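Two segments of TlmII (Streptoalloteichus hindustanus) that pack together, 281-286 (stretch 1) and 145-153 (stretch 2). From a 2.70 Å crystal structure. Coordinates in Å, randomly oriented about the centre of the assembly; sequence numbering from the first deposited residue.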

# COMPACT_ATOMS: atom_id res chain seq x y z
N VAL A 281 -3.50 -6.01 4.40
CA VAL A 281 -4.75 -6.04 5.15
C VAL A 281 -4.86 -4.80 6.02
O VAL A 281 -3.93 -4.48 6.75
CB VAL A 281 -4.84 -7.30 6.03
CG1 VAL A 281 -5.92 -7.14 7.10
CG2 VAL A 281 -5.11 -8.53 5.19
N ASP A 282 -5.99 -4.10 5.93
CA ASP A 282 -6.23 -2.92 6.76
C ASP A 282 -6.81 -3.38 8.08
O ASP A 282 -7.91 -3.95 8.12
CB ASP A 282 -7.19 -1.96 6.06
CG ASP A 282 -7.21 -0.58 6.71
OD1 ASP A 282 -6.76 -0.47 7.87
OD2 ASP A 282 -7.67 0.38 6.07
N LEU A 283 -6.08 -3.14 9.17
CA LEU A 283 -6.50 -3.59 10.49
C LEU A 283 -7.68 -2.79 11.05
O LEU A 283 -8.28 -3.19 12.05
CB LEU A 283 -5.33 -3.58 11.47
CG LEU A 283 -4.14 -4.46 11.09
CD1 LEU A 283 -3.04 -4.39 12.14
CD2 LEU A 283 -4.58 -5.90 10.86
N ARG A 284 -8.00 -1.67 10.41
CA ARG A 284 -9.15 -0.86 10.81
C ARG A 284 -10.45 -1.62 10.60
O ARG A 284 -11.31 -1.66 11.47
CB ARG A 284 -9.18 0.44 10.01
CG ARG A 284 -8.01 1.38 10.25
CD ARG A 284 -8.07 2.57 9.30
NE ARG A 284 -6.93 3.46 9.46
CZ ARG A 284 -5.75 3.27 8.89
NH1 ARG A 284 -5.55 2.21 8.11
NH2 ARG A 284 -4.76 4.13 9.09
N ASP A 285 -10.59 -2.23 9.42
CA ASP A 285 -11.80 -2.95 9.07
C ASP A 285 -11.84 -4.31 9.76
O ASP A 285 -12.89 -4.74 10.25
CB ASP A 285 -11.88 -3.14 7.55
CG ASP A 285 -11.89 -1.83 6.80
OD1 ASP A 285 -12.47 -0.85 7.32
OD2 ASP A 285 -11.33 -1.77 5.68
N HIS A 286 -10.69 -4.98 9.80
CA HIS A 286 -10.60 -6.33 10.33
C HIS A 286 -10.72 -6.40 11.85
O HIS A 286 -11.30 -7.34 12.40
CB HIS A 286 -9.29 -6.98 9.87
CG HIS A 286 -9.10 -8.37 10.40
ND1 HIS A 286 -8.03 -8.72 11.20
CD2 HIS A 286 -9.83 -9.49 10.24
CE1 HIS A 286 -8.12 -10.00 11.51
NE2 HIS A 286 -9.20 -10.49 10.95
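Stretch 2, residues 145-153: LDARSRYMV

The contact centres on a buried salt bridge between Arg284 and Asp146, in which Arg284 NH1 donates to Asp146 OD2 at 2.8 Å with a nearly straight geometry. Arg284 NH2 adds two weak hydrogen bonds, to Asp146 OD1 and OD2, both at 3.2 Å. The carboxylate meets the guanidinium at its edge, where the N-H bonds point. Arginine suits this place because its long side chain, extended at chi2 and chi3, spans the gap between backbones, and its charge is met from both stretches: Arg284 NH1 also donates to Asp282 OD1 at 3.0 Å.

Each aspartate is an N-cap as well. Asp282 OD1 accepts from Arg284 N at 3.1 Å where strand 281-282 gives way to the helix of 283-286, and Asp146 OD1 accepts from Ser149 N at 3.0 Å as stretch 2 turns from loop into helix. A short carboxylate is well placed to take up a free amide in a helix's first turn, so each cap aspartate serves a helix amide and also meets the Arg284 guanidinium. Ser149 OG lies 2.7 Å from Arg284 NH2, but the angle is too poor for a hydrogen bond.

Arg148, with chi1 to chi3 all t, stretches along stretch 1 and brings NH1 to 3.2 Å from Asp285 OD1, a salt bridge at a more exposed site; a longer one joins Arg148 NH1 to Asp282 OD2 at 3.7 Å. Both carboxylates approach its guanidinium near the plane.

Packing is modest, with 254 Å² buried in all. The stretch 2 helix meets stretch 1 with its first turn, and its later residues lead away. The backbones stay apart, the closest CA atoms, those of Asp282 and Arg148, being 8.3 Å from each other, so side chains make the contact. Arg148 CB covers one face of the Arg284 guanidinium, and the selenomethionine Met152, one helical turn on, places SE 4.4 Å from Arg284 NE.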

# COMPACT_ATOMS: atom_id res chain seq x y z
N LEU A 145 1.87 7.22 7.48
CA LEU A 145 0.61 7.08 6.76
C LEU A 145 0.62 5.85 5.86
O LEU A 145 1.52 5.68 5.03
CB LEU A 145 0.35 8.32 5.91
CG LEU A 145 0.41 9.67 6.63
CD1 LEU A 145 0.14 10.81 5.66
CD2 LEU A 145 -0.58 9.70 7.78
N ASP A 146 -0.38 4.99 6.02
CA ASP A 146 -0.57 3.87 5.10
C ASP A 146 -1.42 4.31 3.91
O ASP A 146 -1.72 5.49 3.76
CB ASP A 146 -1.18 2.65 5.81
CG ASP A 146 -2.46 2.99 6.57
OD1 ASP A 146 -3.05 4.07 6.34
OD2 ASP A 146 -2.88 2.16 7.40
N ALA A 147 -1.82 3.35 3.07
CA ALA A 147 -2.57 3.65 1.86
C ALA A 147 -3.85 4.45 2.11
O ALA A 147 -4.12 5.44 1.42
CB ALA A 147 -2.90 2.35 1.12
N ARG A 148 -4.61 4.04 3.11
CA ARG A 148 -5.88 4.68 3.43
C ARG A 148 -5.68 6.05 4.07
O ARG A 148 -6.42 6.99 3.78
CB ARG A 148 -6.72 3.79 4.35
CG ARG A 148 -8.08 4.36 4.72
CD ARG A 148 -8.89 3.36 5.53
NE ARG A 148 -10.21 3.88 5.89
CZ ARG A 148 -11.14 3.18 6.54
NH1 ARG A 148 -10.90 1.93 6.89
NH2 ARG A 148 -12.31 3.74 6.83
N SER A 149 -4.68 6.16 4.94
CA SER A 149 -4.44 7.40 5.68
C SER A 149 -4.05 8.57 4.79
O SER A 149 -4.33 9.73 5.12
CB SER A 149 -3.37 7.19 6.76
OG SER A 149 -3.81 6.27 7.74
N ARG A 150 -3.42 8.28 3.65
CA ARG A 150 -3.02 9.32 2.72
C ARG A 150 -4.23 10.08 2.19
O ARG A 150 -4.22 11.30 2.10
CB ARG A 150 -2.21 8.74 1.56
CG ARG A 150 -0.94 8.02 1.98
CD ARG A 150 -0.08 7.68 0.77
NE ARG A 150 0.73 6.48 0.99
CZ ARG A 150 0.44 5.29 0.49
NH1 ARG A 150 -0.63 5.12 -0.27
NH2 ARG A 150 1.23 4.26 0.75
N TYR A 151 -5.28 9.34 1.83
CA TYR A 151 -6.50 9.96 1.33
C TYR A 151 -7.35 10.55 2.45
O TYR A 151 -8.13 11.47 2.23
CB TYR A 151 -7.30 8.96 0.51
CG TYR A 151 -6.72 8.70 -0.86
CD1 TYR A 151 -6.68 9.71 -1.81
CD2 TYR A 151 -6.23 7.45 -1.21
CE1 TYR A 151 -6.15 9.49 -3.06
CE2 TYR A 151 -5.70 7.22 -2.47
CZ TYR A 151 -5.67 8.25 -3.39
OH TYR A 151 -5.15 8.03 -4.64
N MSE A 152 -7.19 10.01 3.66
CA MSE A 152 -7.85 10.58 4.83
C MSE A 152 -7.33 11.99 5.06
O MSE A 152 -8.10 12.93 5.24
CB MSE A 152 -7.61 9.72 6.07
CG MSE A 152 -8.22 8.33 6.01
SE MSE A 152 -8.10 7.38 7.71
CE MSE A 152 -9.40 8.44 8.70
N VAL A 153 -6.01 12.12 5.03
CA VAL A 153 -5.35 13.41 5.22
C VAL A 153 -5.72 14.39 4.12
O VAL A 153 -6.07 15.54 4.39
CB VAL A 153 -3.82 13.27 5.29
CG1 VAL A 153 -3.15 14.63 5.30
CG2 VAL A 153 -3.41 12.47 6.52